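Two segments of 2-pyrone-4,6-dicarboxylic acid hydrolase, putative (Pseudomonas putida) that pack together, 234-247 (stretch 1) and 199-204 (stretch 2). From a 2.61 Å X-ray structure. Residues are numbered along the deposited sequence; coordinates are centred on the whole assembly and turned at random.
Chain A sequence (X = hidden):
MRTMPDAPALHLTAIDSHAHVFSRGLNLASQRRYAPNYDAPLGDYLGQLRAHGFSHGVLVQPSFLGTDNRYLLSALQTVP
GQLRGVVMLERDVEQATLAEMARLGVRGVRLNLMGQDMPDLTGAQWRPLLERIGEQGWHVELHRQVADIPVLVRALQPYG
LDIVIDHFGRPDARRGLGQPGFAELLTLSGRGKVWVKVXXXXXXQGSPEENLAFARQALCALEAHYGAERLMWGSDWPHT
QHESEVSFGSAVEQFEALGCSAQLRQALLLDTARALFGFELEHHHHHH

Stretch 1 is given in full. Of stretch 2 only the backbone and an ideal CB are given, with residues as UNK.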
ATOM      1  N   GLY A 234       0.732  -4.006  -6.305  1.00  9.78           N
ATOM      2  CA  GLY A 234       0.181  -4.608  -5.104  1.00  9.77           C
ATOM      3  C   GLY A 234      -0.970  -5.544  -5.440  1.00  9.64           C
ATOM      4  O   GLY A 234      -1.643  -5.349  -6.439  1.00 10.89           O
ATOM      5  N   SER A 235      -1.199  -6.574  -4.641  1.00 10.07           N
ATOM      6  CA  SER A 235      -2.301  -7.469  -4.939  1.00 12.87           C
ATOM      7  C   SER A 235      -3.546  -6.960  -4.212  1.00 14.65           C
ATOM      8  O   SER A 235      -4.672  -7.071  -4.713  1.00 16.46           O
ATOM      9  CB  SER A 235      -1.979  -8.890  -4.478  1.00 14.76           C
ATOM     10  OG  SER A 235      -1.742  -8.940  -3.078  1.00 15.68           O
ATOM     11  N   ASP A 236      -3.336  -6.409  -3.022  1.00 13.67           N
ATOM     12  CA  ASP A 236      -4.423  -5.879  -2.208  1.00 13.62           C
ATOM     13  C   ASP A 236      -5.276  -6.987  -1.616  1.00 12.27           C
ATOM     14  O   ASP A 236      -6.402  -6.755  -1.177  1.00 13.31           O
ATOM     15  CB  ASP A 236      -5.313  -4.948  -3.027  1.00 12.89           C
ATOM     16  CG  ASP A 236      -6.201  -4.107  -2.155  1.00 13.35           C
ATOM     17  OD1 ASP A 236      -7.242  -3.623  -2.641  1.00 16.41           O
ATOM     18  OD2 ASP A 236      -5.838  -3.921  -0.976  1.00 11.50           O
ATOM     19  N   TRP A 237      -4.730  -8.196  -1.631  1.00 11.87           N
ATOM     20  CA  TRP A 237      -5.401  -9.381  -1.111  1.00 10.45           C
ATOM     21  C   TRP A 237      -5.729  -9.124   0.364  1.00 11.39           C
ATOM     22  O   TRP A 237      -5.003  -8.401   1.044  1.00 10.71           O
ATOM     23  CB  TRP A 237      -4.451 -10.576  -1.238  1.00  9.07           C
ATOM     24  CG  TRP A 237      -5.043 -11.890  -0.829  1.00  6.86           C
ATOM     25  CD1 TRP A 237      -5.752 -12.745  -1.618  1.00  5.64           C
ATOM     26  CD2 TRP A 237      -4.965 -12.503   0.459  1.00  5.05           C
ATOM     27  NE1 TRP A 237      -6.115 -13.847  -0.911  1.00  3.25           N
ATOM     28  CE2 TRP A 237      -5.651 -13.731   0.371  1.00  5.43           C
ATOM     29  CE3 TRP A 237      -4.390 -12.132   1.680  1.00  7.05           C
ATOM     30  CZ2 TRP A 237      -5.774 -14.607   1.462  1.00  5.10           C
ATOM     31  CZ3 TRP A 237      -4.511 -13.000   2.771  1.00  7.79           C
ATOM     32  CH2 TRP A 237      -5.205 -14.225   2.650  1.00  7.84           C
ATOM     33  N   PRO A 238      -6.816  -9.719   0.884  1.00 11.04           N
ATOM     34  CA  PRO A 238      -7.735 -10.619   0.191  1.00 11.62           C
ATOM     35  C   PRO A 238      -8.779  -9.879  -0.647  1.00 12.72           C
ATOM     36  O   PRO A 238      -9.808 -10.449  -1.015  1.00 11.56           O
ATOM     37  CB  PRO A 238      -8.349 -11.391   1.333  1.00  8.77           C
ATOM     38  CG  PRO A 238      -8.490 -10.337   2.367  1.00  8.21           C
ATOM     39  CD  PRO A 238      -7.179  -9.604   2.310  1.00  9.67           C
ATOM     40  N   HIS A 239      -8.487  -8.618  -0.957  1.00 13.90           N
ATOM     41  CA  HIS A 239      -9.385  -7.775  -1.737  1.00 15.39           C
ATOM     42  C   HIS A 239     -10.688  -7.608  -0.951  1.00 16.00           C
ATOM     43  O   HIS A 239     -11.678  -8.273  -1.238  1.00 16.95           O
ATOM     44  CB  HIS A 239      -9.675  -8.419  -3.102  1.00 13.30           C
ATOM     45  CG  HIS A 239      -8.491  -9.099  -3.714  1.00 13.13           C
ATOM     46  ND1 HIS A 239      -8.194 -10.425  -3.480  1.00 11.86           N
ATOM     47  CD2 HIS A 239      -7.498  -8.627  -4.506  1.00 11.97           C
ATOM     48  CE1 HIS A 239      -7.069 -10.738  -4.098  1.00 10.62           C
ATOM     49  NE2 HIS A 239      -6.627  -9.665  -4.726  1.00 11.36           N
ATOM     50  N   THR A 240     -10.686  -6.725   0.046  1.00 16.93           N
ATOM     51  CA  THR A 240     -11.884  -6.504   0.861  1.00 18.21           C
ATOM     52  C   THR A 240     -12.961  -5.731   0.095  1.00 18.71           C
ATOM     53  O   THR A 240     -12.650  -4.805  -0.652  1.00 19.50           O
ATOM     54  CB  THR A 240     -11.548  -5.779   2.216  1.00 16.74           C
ATOM     55  OG1 THR A 240     -10.649  -4.700   1.966  1.00 16.81           O
ATOM     56  CG2 THR A 240     -10.912  -6.752   3.226  1.00 14.43           C
ATOM     57  N   GLN A 241     -14.219  -6.139   0.286  1.00 19.70           N
ATOM     58  CA  GLN A 241     -15.399  -5.545  -0.372  1.00 20.41           C
ATOM     59  C   GLN A 241     -15.481  -5.925  -1.851  1.00 19.27           C
ATOM     60  O   GLN A 241     -16.284  -5.389  -2.608  1.00 17.47           O
ATOM     61  CB  GLN A 241     -15.401  -4.013  -0.199  1.00 20.53           C
ATOM     62  CG  GLN A 241     -16.122  -3.544   1.066  1.00 23.09           C
ATOM     63  CD  GLN A 241     -15.460  -2.345   1.741  1.00 25.55           C
ATOM     64  OE1 GLN A 241     -15.549  -1.212   1.258  1.00 26.18           O
ATOM     65  NE2 GLN A 241     -14.777  -2.598   2.861  1.00 25.79           N
ATOM     66  N   HIS A 242     -14.644  -6.876  -2.242  1.00 20.64           N
ATOM     67  CA  HIS A 242     -14.581  -7.347  -3.620  1.00 21.12           C
ATOM     68  C   HIS A 242     -14.115  -8.799  -3.623  1.00 21.62           C
ATOM     69  O   HIS A 242     -13.526  -9.250  -4.589  1.00 24.16           O
ATOM     70  CB  HIS A 242     -13.593  -6.487  -4.430  1.00 21.58           C
ATOM     71  CG  HIS A 242     -13.960  -5.034  -4.504  1.00 23.15           C
ATOM     72  ND1 HIS A 242     -14.791  -4.521  -5.479  1.00 23.75           N
ATOM     73  CD2 HIS A 242     -13.621  -3.986  -3.713  1.00 23.36           C
ATOM     74  CE1 HIS A 242     -14.947  -3.221  -5.288  1.00 23.13           C
ATOM     75  NE2 HIS A 242     -14.248  -2.872  -4.223  1.00 24.61           N
ATOM     76  N   GLU A 243     -14.384  -9.528  -2.546  1.00 21.74           N
ATOM     77  CA  GLU A 243     -13.964 -10.919  -2.447  1.00 22.45           C
ATOM     78  C   GLU A 243     -14.638 -11.775  -3.507  1.00 24.79           C
ATOM     79  O   GLU A 243     -14.031 -12.697  -4.081  1.00 25.78           O
ATOM     80  CB  GLU A 243     -14.305 -11.494  -1.070  1.00 21.36           C
ATOM     81  CG  GLU A 243     -13.657 -10.788   0.123  1.00 19.37           C
ATOM     82  CD  GLU A 243     -14.328  -9.467   0.504  1.00 17.41           C
ATOM     83  OE1 GLU A 243     -13.970  -8.915   1.556  1.00 18.03           O
ATOM     84  OE2 GLU A 243     -15.203  -8.973  -0.234  1.00 15.58           O
ATOM     85  N   SER A 244     -15.897 -11.453  -3.772  1.00 25.48           N
ATOM     86  CA  SER A 244     -16.705 -12.194  -4.733  1.00 25.97           C
ATOM     87  C   SER A 244     -16.238 -12.043  -6.166  1.00 26.16           C
ATOM     88  O   SER A 244     -16.376 -12.956  -6.974  1.00 26.22           O
ATOM     89  CB  SER A 244     -18.148 -11.717  -4.639  1.00 25.87           C
ATOM     90  OG  SER A 244     -18.506 -11.506  -3.287  1.00 28.34           O
ATOM     91  N   GLU A 245     -15.682 -10.880  -6.470  1.00 26.28           N
ATOM     92  CA  GLU A 245     -15.238 -10.584  -7.822  1.00 26.70           C
ATOM     93  C   GLU A 245     -13.736 -10.780  -8.086  1.00 25.80           C
ATOM     94  O   GLU A 245     -13.340 -11.139  -9.206  1.00 25.52           O
ATOM     95  CB  GLU A 245     -15.608  -9.142  -8.158  1.00 28.20           C
ATOM     96  CG  GLU A 245     -17.006  -8.729  -7.731  1.00 30.57           C
ATOM     97  CD  GLU A 245     -17.003  -7.380  -7.030  1.00 32.51           C
ATOM     98  OE1 GLU A 245     -16.499  -6.396  -7.629  1.00 31.68           O
ATOM     99  OE2 GLU A 245     -17.510  -7.306  -5.883  1.00 33.01           O
ATOM    100  N   VAL A 246     -12.919 -10.550  -7.056  1.00 22.60           N
ATOM    101  CA  VAL A 246     -11.472 -10.630  -7.175  1.00 19.01           C
ATOM    102  C   VAL A 246     -10.762 -11.674  -6.338  1.00 17.19           C
ATOM    103  O   VAL A 246     -11.182 -11.999  -5.221  1.00 19.29           O
ATOM    104  CB  VAL A 246     -10.840  -9.264  -6.834  1.00 19.57           C
ATOM    105  CG1 VAL A 246      -9.368  -9.252  -7.207  1.00 19.18           C
ATOM    106  CG2 VAL A 246     -11.592  -8.150  -7.556  1.00 17.92           C
ATOM    107  N   SER A 247      -9.670 -12.186  -6.900  1.00 14.18           N
ATOM    108  CA  SER A 247      -8.815 -13.181  -6.248  1.00 11.57           C
ATOM    109  C   SER A 247      -7.375 -12.849  -6.632  1.00  8.94           C
ATOM    110  O   SER A 247      -7.129 -12.088  -7.566  1.00  4.87           O
ATOM    111  CB  SER A 247      -9.145 -14.590  -6.741  1.00 13.88           C
ATOM    112  OG  SER A 247      -8.773 -14.757  -8.106  1.00 14.07           O
ATOM    113  N   UNK A 199      -2.245  -0.763  -7.791  1.00 11.73           N
ATOM    114  CA  UNK A 199      -2.939  -1.917  -7.242  1.00 11.62           C
ATOM    115  C   UNK A 199      -4.442  -1.700  -7.099  1.00 10.84           C
ATOM    116  O   UNK A 199      -4.935  -0.570  -7.086  1.00  9.87           O
ATOM    117  CB  UNK A 199      -2.342  -2.275  -5.879  1.00 11.62           C
ATOM    118  N   UNK A 200      -5.159  -2.807  -6.974  1.00 11.93           N
ATOM    119  CA  UNK A 200      -6.598  -2.747  -6.820  1.00 12.80           C
ATOM    120  C   UNK A 200      -7.271  -1.876  -7.844  1.00 12.49           C
ATOM    121  O   UNK A 200      -7.951  -0.920  -7.487  1.00 11.91           O
ATOM    122  CB  UNK A 200      -6.951  -2.246  -5.418  1.00 12.80           C
ATOM    123  N   UNK A 201      -7.105  -2.190  -9.121  1.00 13.47           N
ATOM    124  CA  UNK A 201      -7.759  -1.346 -10.107  1.00 14.30           C
ATOM    125  C   UNK A 201      -9.270  -1.521  -9.941  1.00 13.99           C
ATOM    126  O   UNK A 201     -10.038  -0.633 -10.288  1.00 13.86           O
ATOM    127  CB  UNK A 201      -7.307  -1.694 -11.527  1.00 14.30           C
ATOM    128  N   UNK A 202      -9.691  -2.657  -9.393  1.00 14.76           N
ATOM    129  CA  UNK A 202     -11.118  -2.908  -9.210  1.00 15.55           C
ATOM    130  C   UNK A 202     -11.768  -1.957  -8.208  1.00 17.28           C
ATOM    131  O   UNK A 202     -12.925  -2.147  -7.822  1.00 19.18           O
ATOM    132  CB  UNK A 202     -11.333  -4.353  -8.754  1.00 15.55           C
ATOM    133  N   UNK A 203     -11.031  -0.929  -7.797  1.00 17.15           N
ATOM    134  CA  UNK A 203     -11.539   0.056  -6.846  1.00 15.99           C
ATOM    135  C   UNK A 203     -11.815   1.406  -7.505  1.00 17.04           C
ATOM    136  O   UNK A 203     -12.340   2.319  -6.874  1.00 17.49           O
ATOM    137  CB  UNK A 203     -10.543   0.235  -5.698  1.00 15.99           C
ATOM    138  N   UNK A 204     -11.469   1.524  -8.781  1.00 17.59           N
ATOM    139  CA  UNK A 204     -11.658   2.768  -9.506  1.00 19.01           C
ATOM    140  C   UNK A 204     -13.091   3.192  -9.820  1.00 20.14           C
ATOM    141  O   UNK A 204     -13.312   3.942 -10.770  1.00 19.50           O
ATOM    142  CB  UNK A 204     -10.892   2.668 -10.827  1.00 19.01           C
TER

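Position 199 lies beside the start of stretch 1, its CA 4.6 Å from the CA of Gly 234. The backbone is extended, with phi/psi of -157/162°, and the ideal CB at 199 sits 3.2 Å from Gly 234 O, which is already tight. Glycine at 234 matters here, because an ideal CB placed on it would fall 3.0 Å from the CB at 199. The close quarters favour a small residue, and glycine, alanine or serine would all be reasonable. The deposited residue is Ser 199, in the p rotamer, whose OG is hydrogen-bonded elsewhere in the structure.

At position 200 the backbone turns to phi/psi of 50/59°, a region that by itself favours glycine. An ideal CB would also come tightly against the carboxylate of Asp 236, 3.1 Å from OD1. Both observations point the same way, although asparagine can also adopt a positive phi. The residue is Gly 200; its CA lies 4.3 Å from Asp 236 OD1.

Position 201 opens a short 3-10 segment that runs to 203. Its CB has nothing of stretch 1 within 5.5 Å, so this contact sets no preference. It is Ile 201.

Position 202 points its CB toward stretch 1, 4.0 Å from Val 246 CG2 and 4.8 Å from His 242 ND1. Beyond the CB lies a cleft lined by Val 246, His 242 and His 239, with the carboxylate of Asp 236 farther in. A large side chain is called for: leucine, methionine or phenylalanine could use the apolar wall, while a tyrosine could also bring a polar end to the carboxylate. Tyr 202, in the p rotamer, has the largest area covered by the other stretch of any residue in the pair. Val 246 CG2 packs over one face of its ring as a CH-pi contact, 3.7 Å from the ring centroid. The His 242 ring meets it obliquely, with centroids 5.0 Å apart and planes at 57°. At the far end, Tyr 202 OH lies 3.0 Å from Asp 236 OD1.

Position 203 directs its CB sideways, 5.1 Å from His 242 NE2, so a short side chain would gain little. A long one could reach the Asp 236 carboxylate and the carbonyl of Thr 240; lysine or arginine would suit the charge, and glutamine could offer an amide. Arg 203 extends with chi2 and chi3 both t, bringing its end nearer than its CB. NE donates to Asp 236 OD1 at 2.7 Å in a salt bridge, which NH1 joins by donating to the same OD1 at 3.0 Å. NH1 also donates to Thr 240 O at 3.1 Å, tying two separate points of the loop together. His 242 CD2 lies over one face of the guanidinium, 3.7 Å from NH2.

Position 204 again has nothing of stretch 1 within 5.5 Å of its CB. It is Leu 204, whose backbone N bonds to Ile 201 O.

Stretch 2 199-204: SGIYRL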
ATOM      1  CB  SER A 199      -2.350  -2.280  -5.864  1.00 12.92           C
ATOM      2  OG  SER A 199      -2.444  -1.205  -4.934  1.00  8.62           O
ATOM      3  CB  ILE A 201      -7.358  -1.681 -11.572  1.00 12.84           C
ATOM      4  CG1 ILE A 201      -8.141  -2.896 -12.053  1.00 14.99           C
ATOM      5  CG2 ILE A 201      -5.866  -1.904 -11.666  1.00 10.34           C
ATOM      6  CD1 ILE A 201      -8.313  -2.919 -13.561  1.00 15.52           C
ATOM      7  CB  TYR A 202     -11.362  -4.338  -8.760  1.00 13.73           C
ATOM      8  CG  TYR A 202     -10.542  -4.736  -7.571  1.00 14.39           C
ATOM      9  CD1 TYR A 202      -9.324  -5.392  -7.735  1.00 13.76           C
ATOM     10  CD2 TYR A 202     -10.989  -4.471  -6.277  1.00 14.88           C
ATOM     11  CE1 TYR A 202      -8.568  -5.782  -6.640  1.00 15.62           C
ATOM     12  CE2 TYR A 202     -10.240  -4.853  -5.171  1.00 16.25           C
ATOM     13  CZ  TYR A 202      -9.029  -5.513  -5.358  1.00 16.41           C
ATOM     14  OH  TYR A 202      -8.279  -5.918  -4.274  1.00 16.93           O
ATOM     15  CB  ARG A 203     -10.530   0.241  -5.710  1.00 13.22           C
ATOM     16  CG  ARG A 203     -10.459  -0.939  -4.773  1.00 13.45           C
ATOM     17  CD  ARG A 203      -9.492  -0.688  -3.635  1.00 10.29           C
ATOM     18  NE  ARG A 203      -9.298  -1.876  -2.807  1.00  9.81           N
ATOM     19  CZ  ARG A 203     -10.188  -2.341  -1.934  1.00 11.01           C
ATOM     20  NH1 ARG A 203      -9.911  -3.428  -1.224  1.00 10.21           N
ATOM     21  NH2 ARG A 203     -11.351  -1.723  -1.767  1.00 10.00           N
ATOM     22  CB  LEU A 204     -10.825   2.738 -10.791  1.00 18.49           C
ATOM     23  CG  LEU A 204      -9.314   3.000 -10.620  1.00 21.07           C
ATOM     24  CD1 LEU A 204      -8.952   3.120  -9.129  1.00 19.86           C
ATOM     25  CD2 LEU A 204      -8.500   1.888 -11.289  1.00 19.07           C
TER
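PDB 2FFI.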